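Metallo-beta-lactamase domain-containing protein (Enterococcus faecalis, PDB 2AZ4) is of unknown function but has a metallo-beta-lactamase fold with two bound zinc ions and may act as an RNA-binding exonuclease. Local coordinates at residues 112-116 against 170-174; 164-168 against 189-195; 278-284 against 297-303. All blocks are in the same frame, centred on the assembly; numbering follows the deposited sequence.

How the contacts relate
Followed from the N terminus, the chain first lays down residues 112-116, which contact 1 joins to 170-174 after 53 intervening residues. Among these lies 164-168, whose partner in contact 2, 189-195, comes only after 174, so the two contacts cross and their segments alternate. They also touch: Ala172 O lies 3.0 Å from Val165 N, probably as a hydrogen bond. Contact 1 ties the two mixed sheets of the metallo-beta-lactamase fold together, and contact 2 joins two loops at the zinc site. Contact 3 follows in series, closing a connection of 12 residues, mostly helix 283-293, at the edge of a separate parallel sheet, its centre about 25 Å from that of contact 1.

Contact 1: residues 112-116 against 170-174; sequences TLKET and YGASA
Glu115 and Leu113 pack on Tyr170, Gly171 and Ser173 in a partly buried contact with two waters between the segments, where the turn from strand 110-113 into helix 114-123 meets the loop leading to strand 173-179. The backbones draw together at Glu115 and Gly171, whose CA atoms are 4.9 Å apart; a CB on Gly171 would run into Glu115 CB and Thr116 N. Gly171 also has a positive phi (82°). Glu115 CG comes obliquely to the Tyr170 ring, 3.5 Å from CE2. The side chain bends about its CB-CG bond (chi2 85°), the carboxylate plane stands at 89° to the ring, and OE2 forms a salt bridge with Lys114 NZ whose hydrogen bond is weak. The two strands belong to different mixed sheets, the layers of the metallo-beta-lactamase sandwich, and Leu113 helps to join them: its CD1 lies 3.5 Å from Gly171 O and 3.8 Å from Ser173 CB, while Ile162 of strand 158-164 adds to the apolar surroundings. One water accepts from Leu113 N at 3.0 Å and lies 2.9 Å from Gly171 O, to which it probably donates. A second donates to Tyr170 O and is hydrogen-bonded to Thr116 OG1 at 2.7 Å. Ser173 OG is held by Ser91 O, and Ala172, its CB pointing away from the helix, packs on the zinc ligands His92 and His167.

Contact 2: residues 164-168 against 189-195; sequences PVDHD and DLRLHGH. With ZN (zinc ion), chain C; ZN (zinc ion), chain D.
His167 and Asp189 meet at a zinc ion, which His167 NE2 binds at 2.2 Å and Asp189 OD2 at 2.4 Å. The same OD2 atom lies 2.2 Å from the second zinc ion, so one carboxylate oxygen bridges the pair, and a water also coordinates both metals. Behind the metal bonds the two side chains pack directly: Asp189 CB sits over one face of the imidazole in a CH-pi contact, 3.4 Å from the His167 ring centroid, while Asp168 OD1 lies over the opposite face. With CG anti to the backbone N (chi1 -175°), the ring extends toward the metals, and a hydrogen bond from ND1 to Gly381 O helps to fix its rotation.

The next layer centres on Asp166, just before the zinc-binding histidine. Its backbone O accepts from Arg191 N at 2.9 Å, and its carboxylate is held at both oxygens. OD1 forms a salt bridge with Arg191 NE at 2.9 Å, the donor lying 35° out of the carboxylate plane, whereas OD2 receives Gly194 N at 2.8 Å on its syn lone pair. Arg191 reaches this position with an extended chain, its guanidinium layered between Gly194 CA and Asp168 N; Glu237 and Ser380 O hold its two outer nitrogens. Alongside this polar cluster, Val165 CG1 presses tightly on Leu190 CB at 3.5 Å. Two loops that follow sheet strands are thereby set around the metals. His92, His94, Asp96 and His97, from the HxHxDH motif, complete the site with His404, giving the dinuclear zinc centre characteristic of the metallo-beta-lactamase superfamily.

Contact 3: residues 278-284 against 297-303; sequences TVVLEAN and VRYYYAE
Glu282 OE2 is gripped three times: by Asn284 N at 3.1 Å, by Asn284 ND2 at 2.6 Å on the syn lone pair, and by a water that takes a hydrogen bond from Ala302 N across the contact. Glu282 is the N-cap residue of helix 283-293, and its carboxylate, brought back by the bend at chi2 (-88°), makes the capping bond to Asn284 N; Glu282 CG packs 3.9 Å from Ala302 CB. Before this cap, strands 278-282 and 298-300 pair in parallel. Leu281 N donates to Arg298 O at 2.9 Å in a nearly straight bond (168°), while Ala283 N gives Tyr300 O only a weak one. Ala283 CB meets the Tyr301 ring obliquely, 3.4 Å from CD1. At the other end, the Thr278 and Arg298 side chains cross at about a right angle, with Thr278 CG2 3.5 Å from Arg298 CD, and a second water joins Val279 O to Arg298 N and NH1. These strands and the intervening helix form a beta-alpha-beta crossover. Strand 298-300 is outermost in the parallel sheet, strand 328-331 flanks 278-282 on its other side, and helix 265-274 packs against Leu281 and Val297, where Leu281 CD1 and Val297 CG1 lie 3.9 Å apart.

Contact 1: residues 112-116 against 170-174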
loop_
_atom_site.group_PDB
_atom_site.type_symbol
_atom_site.label_atom_id
_atom_site.label_comp_id
_atom_site.label_asym_id
_atom_site.label_seq_id
_atom_site.Cartn_x
_atom_site.Cartn_y
_atom_site.Cartn_z
ATOM N N THR A 112 7.343 10.799 4.559
ATOM C CA THR A 112 6.527 9.636 4.773
ATOM C C THR A 112 6.809 9.144 6.188
ATOM O O THR A 112 7.757 9.602 6.795
ATOM C CB THR A 112 6.776 8.546 3.683
ATOM O OG1 THR A 112 5.698 7.611 3.715
ATOM C CG2 THR A 112 8.112 7.814 3.875
ATOM N N LEU A 113 5.987 8.255 6.739
ATOM C CA LEU A 113 6.390 7.705 8.023
ATOM C C LEU A 113 7.624 6.827 7.801
ATOM O O LEU A 113 7.756 6.182 6.756
ATOM C CB LEU A 113 5.270 6.932 8.713
ATOM C CG LEU A 113 4.091 7.778 9.246
ATOM C CD1 LEU A 113 3.066 6.877 9.854
ATOM C CD2 LEU A 113 4.511 8.873 10.269
ATOM N N LYS A 114 8.527 6.819 8.777
ATOM C CA LYS A 114 9.780 6.065 8.665
ATOM C C LYS A 114 9.612 4.582 8.289
ATOM O O LYS A 114 10.435 4.054 7.541
ATOM C CB LYS A 114 10.666 6.251 9.919
ATOM C CG LYS A 114 10.148 5.607 11.180
ATOM C CD LYS A 114 10.955 6.058 12.415
ATOM C CE LYS A 114 10.369 5.499 13.722
ATOM N NZ LYS A 114 9.033 6.129 14.054
ATOM N N GLU A 115 8.549 3.934 8.760
ATOM C CA GLU A 115 8.290 2.534 8.432
ATOM C C GLU A 115 7.957 2.331 6.941
ATOM O O GLU A 115 8.410 1.371 6.324
ATOM C CB GLU A 115 7.171 1.949 9.315
ATOM C CG GLU A 115 7.518 1.980 10.824
ATOM C CD GLU A 115 7.196 3.312 11.495
ATOM O OE1 GLU A 115 6.718 4.257 10.808
ATOM O OE2 GLU A 115 7.436 3.422 12.721
ATOM N N THR A 116 7.176 3.248 6.370
ATOM C CA THR A 116 6.918 3.231 4.933
ATOM C C THR A 116 8.223 3.284 4.127
ATOM O O THR A 116 8.381 2.582 3.109
ATOM C CB THR A 116 6.005 4.403 4.529
ATOM O OG1 THR A 116 4.678 4.163 5.043
ATOM C CG2 THR A 116 5.952 4.530 2.987
ATOM N N TYR A 170 2.037 -1.733 6.534
ATOM C CA TYR A 170 2.574 -1.192 7.783
ATOM C C TYR A 170 3.153 0.204 7.518
ATOM O O TYR A 170 3.715 0.449 6.459
ATOM C CB TYR A 170 3.637 -2.130 8.374
ATOM C CG TYR A 170 4.030 -1.758 9.792
ATOM C CD1 TYR A 170 3.126 -1.915 10.848
ATOM C CD2 TYR A 170 5.296 -1.242 10.072
ATOM C CE1 TYR A 170 3.474 -1.561 12.158
ATOM C CE2 TYR A 170 5.659 -0.877 11.390
ATOM C CZ TYR A 170 4.742 -1.045 12.410
ATOM O OH TYR A 170 5.080 -0.705 13.705
ATOM N N GLY A 171 2.974 1.116 8.471
ATOM C CA GLY A 171 3.415 2.498 8.336
ATOM C C GLY A 171 2.505 3.436 7.555
ATOM O O GLY A 171 2.894 4.566 7.220
ATOM N N ALA A 172 1.290 2.973 7.275
ATOM C CA ALA A 172 0.287 3.729 6.516
ATOM C C ALA A 172 -0.187 4.922 7.318
ATOM O O ALA A 172 -0.311 4.834 8.551
ATOM C CB ALA A 172 -0.907 2.844 6.155
ATOM N N SER A 173 -0.448 6.033 6.613
ATOM C CA SER A 173 -0.839 7.281 7.260
ATOM C C SER A 173 -1.911 8.043 6.474
ATOM O O SER A 173 -2.202 7.711 5.304
ATOM C CB SER A 173 0.376 8.178 7.441
ATOM O OG SER A 173 0.888 8.567 6.174
ATOM N N ALA A 174 -2.503 9.024 7.156
ATOM C CA ALA A 174 -3.416 10.012 6.598
ATOM C C ALA A 174 -2.790 11.386 6.846
ATOM O O ALA A 174 -1.847 11.525 7.653
ATOM C CB ALA A 174 -4.774 9.915 7.289
HETATM O O HOH W 1 3.450 6.973 5.705
HETATM O O HOH W 2 3.575 1.947 4.075
#

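Contact 2: residues 164-168 against 189-195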
loop_
_atom_site.group_PDB
_atom_site.type_symbol
_atom_site.label_atom_id
_atom_site.label_comp_id
_atom_site.label_asym_id
_atom_site.label_seq_id
_atom_site.Cartn_x
_atom_site.Cartn_y
_atom_site.Cartn_z
ATOM N N PRO A 164 -0.894 8.118 11.733
ATOM C CA PRO A 164 -0.969 6.685 11.430
ATOM C C PRO A 164 -2.408 6.216 11.322
ATOM O O PRO A 164 -3.295 6.656 12.090
ATOM C CB PRO A 164 -0.281 6.027 12.628
ATOM C CG PRO A 164 -0.501 7.024 13.764
ATOM C CD PRO A 164 -0.337 8.353 13.082
ATOM N N VAL A 165 -2.624 5.327 10.371
ATOM C CA VAL A 165 -3.925 4.808 10.093
ATOM C C VAL A 165 -3.792 3.297 9.873
ATOM O O VAL A 165 -2.745 2.841 9.433
ATOM C CB VAL A 165 -4.457 5.605 8.895
ATOM C CG1 VAL A 165 -4.551 4.803 7.618
ATOM C CG2 VAL A 165 -5.631 6.487 9.291
ATOM N N ASP A 166 -4.838 2.535 10.203
ATOM C CA ASP A 166 -4.829 1.079 10.086
ATOM C C ASP A 166 -5.027 0.715 8.594
ATOM O O ASP A 166 -6.003 1.127 7.963
ATOM C CB ASP A 166 -5.932 0.539 11.026
ATOM C CG ASP A 166 -6.313 -0.930 10.804
ATOM O OD1 ASP A 166 -5.608 -1.675 10.077
ATOM O OD2 ASP A 166 -7.383 -1.333 11.373
ATOM N N HIS A 167 -4.053 0.008 8.027
ATOM C CA HIS A 167 -4.117 -0.464 6.627
ATOM C C HIS A 167 -3.224 -1.722 6.549
ATOM O O HIS A 167 -2.455 -1.994 7.464
ATOM C CB HIS A 167 -3.678 0.667 5.666
ATOM C CG HIS A 167 -3.822 0.340 4.205
ATOM N ND1 HIS A 167 -4.957 -0.225 3.666
ATOM C CD2 HIS A 167 -2.978 0.543 3.163
ATOM C CE1 HIS A 167 -4.790 -0.399 2.365
ATOM N NE2 HIS A 167 -3.604 0.072 2.030
ATOM N N ASP A 168 -3.341 -2.513 5.498
ATOM C CA ASP A 168 -2.525 -3.717 5.390
ATOM C C ASP A 168 -1.077 -3.423 4.961
ATOM O O ASP A 168 -0.289 -4.354 4.876
ATOM C CB ASP A 168 -3.189 -4.795 4.501
ATOM C CG ASP A 168 -3.433 -4.323 3.086
ATOM O OD1 ASP A 168 -3.377 -3.108 2.873
ATOM O OD2 ASP A 168 -3.679 -5.155 2.165
ATOM N N ASP A 189 -5.265 5.249 2.256
ATOM C CA ASP A 189 -6.014 4.002 2.359
ATOM C C ASP A 189 -6.119 3.609 3.818
ATOM O O ASP A 189 -5.153 3.792 4.560
ATOM C CB ASP A 189 -5.255 2.894 1.635
ATOM C CG ASP A 189 -5.331 2.997 0.147
ATOM O OD1 ASP A 189 -5.947 3.936 -0.407
ATOM O OD2 ASP A 189 -4.768 2.104 -0.497
ATOM N N LEU A 190 -7.269 3.045 4.221
ATOM C CA LEU A 190 -7.535 2.718 5.626
ATOM C C LEU A 190 -8.709 1.779 5.904
ATOM O O LEU A 190 -9.569 1.566 5.068
ATOM C CB LEU A 190 -7.716 3.953 6.508
ATOM C CG LEU A 190 -8.511 5.230 6.194
ATOM C CD1 LEU A 190 -9.579 5.199 5.108
ATOM C CD2 LEU A 190 -9.018 5.865 7.455
ATOM N N ARG A 191 -8.738 1.251 7.117
ATOM C CA ARG A 191 -9.754 0.261 7.513
ATOM C C ARG A 191 -9.942 0.339 9.016
ATOM O O ARG A 191 -9.207 1.059 9.699
ATOM C CB ARG A 191 -9.313 -1.157 7.095
ATOM C CG ARG A 191 -7.995 -1.595 7.756
ATOM C CD ARG A 191 -7.610 -3.029 7.394
ATOM N NE ARG A 191 -6.262 -3.362 7.851
ATOM C CZ ARG A 191 -5.647 -4.523 7.632
ATOM N NH1 ARG A 191 -6.241 -5.478 6.946
ATOM N NH2 ARG A 191 -4.425 -4.723 8.102
ATOM N N LEU A 192 -10.908 -0.422 9.527
ATOM C CA LEU A 192 -11.193 -0.482 10.955
ATOM C C LEU A 192 -11.149 -1.914 11.503
ATOM O O LEU A 192 -11.559 -2.157 12.655
ATOM C CB LEU A 192 -12.586 0.124 11.221
ATOM C CG LEU A 192 -12.669 1.659 11.351
ATOM C CD1 LEU A 192 -14.119 2.122 11.466
ATOM C CD2 LEU A 192 -11.870 2.122 12.575
ATOM N N HIS A 193 -10.666 -2.856 10.696
ATOM C CA HIS A 193 -10.592 -4.254 11.114
ATOM C C HIS A 193 -9.163 -4.848 11.087
ATOM O O HIS A 193 -8.991 -6.065 11.061
ATOM C CB HIS A 193 -11.554 -5.104 10.267
ATOM C CG HIS A 193 -11.148 -5.226 8.832
ATOM N ND1 HIS A 193 -11.512 -4.307 7.870
ATOM C CD2 HIS A 193 -10.395 -6.157 8.195
ATOM C CE1 HIS A 193 -11.013 -4.671 6.703
ATOM N NE2 HIS A 193 -10.334 -5.791 6.873
ATOM N N GLY A 194 -8.145 -3.997 11.086
ATOM C CA GLY A 194 -6.749 -4.463 10.990
ATOM C C GLY A 194 -6.074 -4.714 12.329
ATOM O O GLY A 194 -6.737 -5.016 13.327
ATOM N N HIS A 195 -4.747 -4.611 12.339
ATOM C CA HIS A 195 -3.950 -4.847 13.535
ATOM C C HIS A 195 -4.154 -3.744 14.563
ATOM O O HIS A 195 -4.051 -3.990 15.764
ATOM C CB HIS A 195 -2.449 -4.928 13.197
ATOM C CG HIS A 195 -2.134 -5.862 12.063
ATOM N ND1 HIS A 195 -2.130 -7.233 12.209
ATOM C CD2 HIS A 195 -1.835 -5.616 10.762
ATOM C CE1 HIS A 195 -1.827 -7.791 11.047
ATOM N NE2 HIS A 195 -1.654 -6.831 10.149
HETATM ZN ZN ZN C . -3.012 0.536 -0.068
HETATM ZN ZN ZN D . -4.523 2.269 -2.726
HETATM O O HOH W 3 -4.333 -0.943 -1.005
HETATM O O HOH W 4 -2.891 0.633 -2.374
HETATM O O HOH W 5 -5.753 0.294 -2.980
#

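Contact 3: residues 278-284 against 297-303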
loop_
_atom_site.group_PDB
_atom_site.type_symbol
_atom_site.label_atom_id
_atom_site.label_comp_id
_atom_site.label_asym_id
_atom_site.label_seq_id
_atom_site.Cartn_x
_atom_site.Cartn_y
_atom_site.Cartn_z
ATOM N N THR A 278 6.938 -23.953 14.241
ATOM C CA THR A 278 8.009 -23.005 13.982
ATOM C C THR A 278 7.880 -22.421 12.585
ATOM O O THR A 278 7.843 -23.151 11.610
ATOM C CB THR A 278 9.391 -23.677 14.065
ATOM O OG1 THR A 278 9.570 -24.257 15.360
ATOM C CG2 THR A 278 10.499 -22.671 13.790
ATOM N N VAL A 279 7.847 -21.101 12.501
ATOM C CA VAL A 279 7.753 -20.401 11.226
ATOM C C VAL A 279 9.125 -20.201 10.609
ATOM O O VAL A 279 10.073 -19.868 11.321
ATOM C CB VAL A 279 7.071 -19.024 11.405
ATOM C CG1 VAL A 279 6.968 -18.287 10.078
ATOM C CG2 VAL A 279 5.676 -19.216 12.009
ATOM N N VAL A 280 9.206 -20.392 9.282
ATOM C CA VAL A 280 10.429 -20.133 8.512
ATOM C C VAL A 280 10.069 -19.236 7.327
ATOM O O VAL A 280 9.209 -19.574 6.516
ATOM C CB VAL A 280 11.108 -21.456 8.023
ATOM C CG1 VAL A 280 12.476 -21.181 7.428
ATOM C CG2 VAL A 280 11.250 -22.436 9.168
ATOM N N LEU A 281 10.713 -18.090 7.230
ATOM C CA LEU A 281 10.402 -17.149 6.147
ATOM C C LEU A 281 11.511 -17.127 5.077
ATOM O O LEU A 281 12.653 -17.515 5.345
ATOM C CB LEU A 281 10.167 -15.730 6.699
ATOM C CG LEU A 281 9.027 -15.448 7.712
ATOM C CD1 LEU A 281 8.878 -13.961 8.106
ATOM C CD2 LEU A 281 7.681 -15.971 7.208
ATOM N N GLU A 282 11.170 -16.660 3.878
ATOM C CA GLU A 282 12.179 -16.374 2.877
ATOM C C GLU A 282 13.072 -15.285 3.470
ATOM O O GLU A 282 12.592 -14.460 4.231
ATOM C CB GLU A 282 11.500 -15.918 1.574
ATOM C CG GLU A 282 12.472 -15.611 0.437
ATOM C CD GLU A 282 12.931 -14.164 0.477
ATOM O OE1 GLU A 282 12.193 -13.350 1.055
ATOM O OE2 GLU A 282 14.022 -13.829 -0.038
ATOM N N ALA A 283 14.362 -15.283 3.129
ATOM C CA ALA A 283 15.355 -14.425 3.806
ATOM C C ALA A 283 15.079 -12.921 3.799
ATOM O O ALA A 283 15.286 -12.247 4.825
ATOM C CB ALA A 283 16.778 -14.726 3.317
ATOM N N ASN A 284 14.617 -12.394 2.668
ATOM C CA ASN A 284 14.372 -10.947 2.527
ATOM C C ASN A 284 13.204 -10.531 3.386
ATOM O O ASN A 284 13.192 -9.432 3.930
ATOM C CB ASN A 284 14.142 -10.543 1.055
ATOM C CG ASN A 284 15.421 -10.659 0.210
ATOM O OD1 ASN A 284 16.293 -9.810 0.275
ATOM N ND2 ASN A 284 15.521 -11.713 -0.574
ATOM N N VAL A 297 13.554 -14.448 13.149
ATOM C CA VAL A 297 12.841 -15.663 12.819
ATOM C C VAL A 297 13.766 -16.519 11.954
ATOM O O VAL A 297 14.667 -15.987 11.306
ATOM C CB VAL A 297 11.489 -15.330 12.088
ATOM C CG1 VAL A 297 11.728 -14.636 10.723
ATOM C CG2 VAL A 297 10.619 -16.574 11.915
ATOM N N ARG A 298 13.526 -17.828 11.937
ATOM C CA ARG A 298 14.207 -18.754 11.013
ATOM C C ARG A 298 13.871 -18.408 9.563
ATOM O O ARG A 298 12.823 -17.824 9.273
ATOM C CB ARG A 298 13.881 -20.229 11.343
ATOM C CG ARG A 298 14.524 -20.706 12.650
ATOM C CD ARG A 298 13.863 -21.995 13.164
ATOM N NE ARG A 298 14.363 -22.353 14.494
ATOM C CZ ARG A 298 13.965 -21.796 15.647
ATOM N NH1 ARG A 298 13.051 -20.819 15.673
ATOM N NH2 ARG A 298 14.510 -22.206 16.788
ATOM N N TYR A 299 14.784 -18.723 8.652
ATOM C CA TYR A 299 14.640 -18.308 7.270
ATOM C C TYR A 299 15.374 -19.243 6.334
ATOM O O TYR A 299 16.216 -20.002 6.763
ATOM C CB TYR A 299 15.198 -16.893 7.078
ATOM C CG TYR A 299 16.687 -16.806 7.372
ATOM C CD1 TYR A 299 17.643 -16.970 6.358
ATOM C CD2 TYR A 299 17.141 -16.564 8.669
ATOM C CE1 TYR A 299 19.000 -16.881 6.643
ATOM C CE2 TYR A 299 18.481 -16.496 8.964
ATOM C CZ TYR A 299 19.409 -16.619 7.946
ATOM O OH TYR A 299 20.751 -16.549 8.262
ATOM N N TYR A 300 15.044 -19.149 5.052
ATOM C CA TYR A 300 15.787 -19.819 3.990
ATOM C C TYR A 300 16.032 -18.810 2.877
ATOM O O TYR A 300 15.276 -17.834 2.710
ATOM C CB TYR A 300 15.061 -21.070 3.475
ATOM C CG TYR A 300 13.881 -20.774 2.602
ATOM C CD1 TYR A 300 13.944 -20.971 1.224
ATOM C CD2 TYR A 300 12.694 -20.264 3.156
ATOM C CE1 TYR A 300 12.846 -20.694 0.422
ATOM C CE2 TYR A 300 11.600 -19.974 2.366
ATOM C CZ TYR A 300 11.684 -20.179 1.007
ATOM O OH TYR A 300 10.608 -19.877 0.214
ATOM N N TYR A 301 17.116 -19.030 2.147
ATOM C CA TYR A 301 17.437 -18.229 0.978
ATOM C C TYR A 301 16.784 -18.781 -0.267
ATOM O O TYR A 301 16.918 -19.966 -0.582
ATOM C CB TYR A 301 18.940 -18.186 0.773
ATOM C CG TYR A 301 19.627 -17.273 1.739
ATOM C CD1 TYR A 301 19.528 -15.882 1.589
ATOM C CD2 TYR A 301 20.407 -17.779 2.771
ATOM C CE1 TYR A 301 20.164 -15.019 2.465
ATOM C CE2 TYR A 301 21.064 -16.920 3.662
ATOM C CZ TYR A 301 20.924 -15.532 3.481
ATOM O OH TYR A 301 21.538 -14.665 4.334
ATOM N N ALA A 302 16.078 -17.910 -0.982
ATOM C CA ALA A 302 15.547 -18.254 -2.295
ATOM C C ALA A 302 16.416 -17.609 -3.383
ATOM O O ALA A 302 16.083 -17.643 -4.564
ATOM C CB ALA A 302 14.106 -17.801 -2.405
ATOM N N GLU A 303 17.536 -17.021 -2.975
ATOM C CA GLU A 303 18.460 -16.362 -3.892
ATOM C C GLU A 303 19.888 -16.670 -3.436
ATOM O O GLU A 303 20.103 -17.138 -2.321
ATOM C CB GLU A 303 18.191 -14.846 -3.921
ATOM C CG GLU A 303 16.795 -14.480 -4.517
ATOM C CD GLU A 303 16.303 -13.040 -4.235
ATOM O OE1 GLU A 303 17.107 -12.152 -3.865
ATOM O OE2 GLU A 303 15.069 -12.813 -4.405
HETATM O O HOH W 6 11.566 -19.252 13.520
HETATM O O HOH W 7 16.216 -15.127 -0.455
#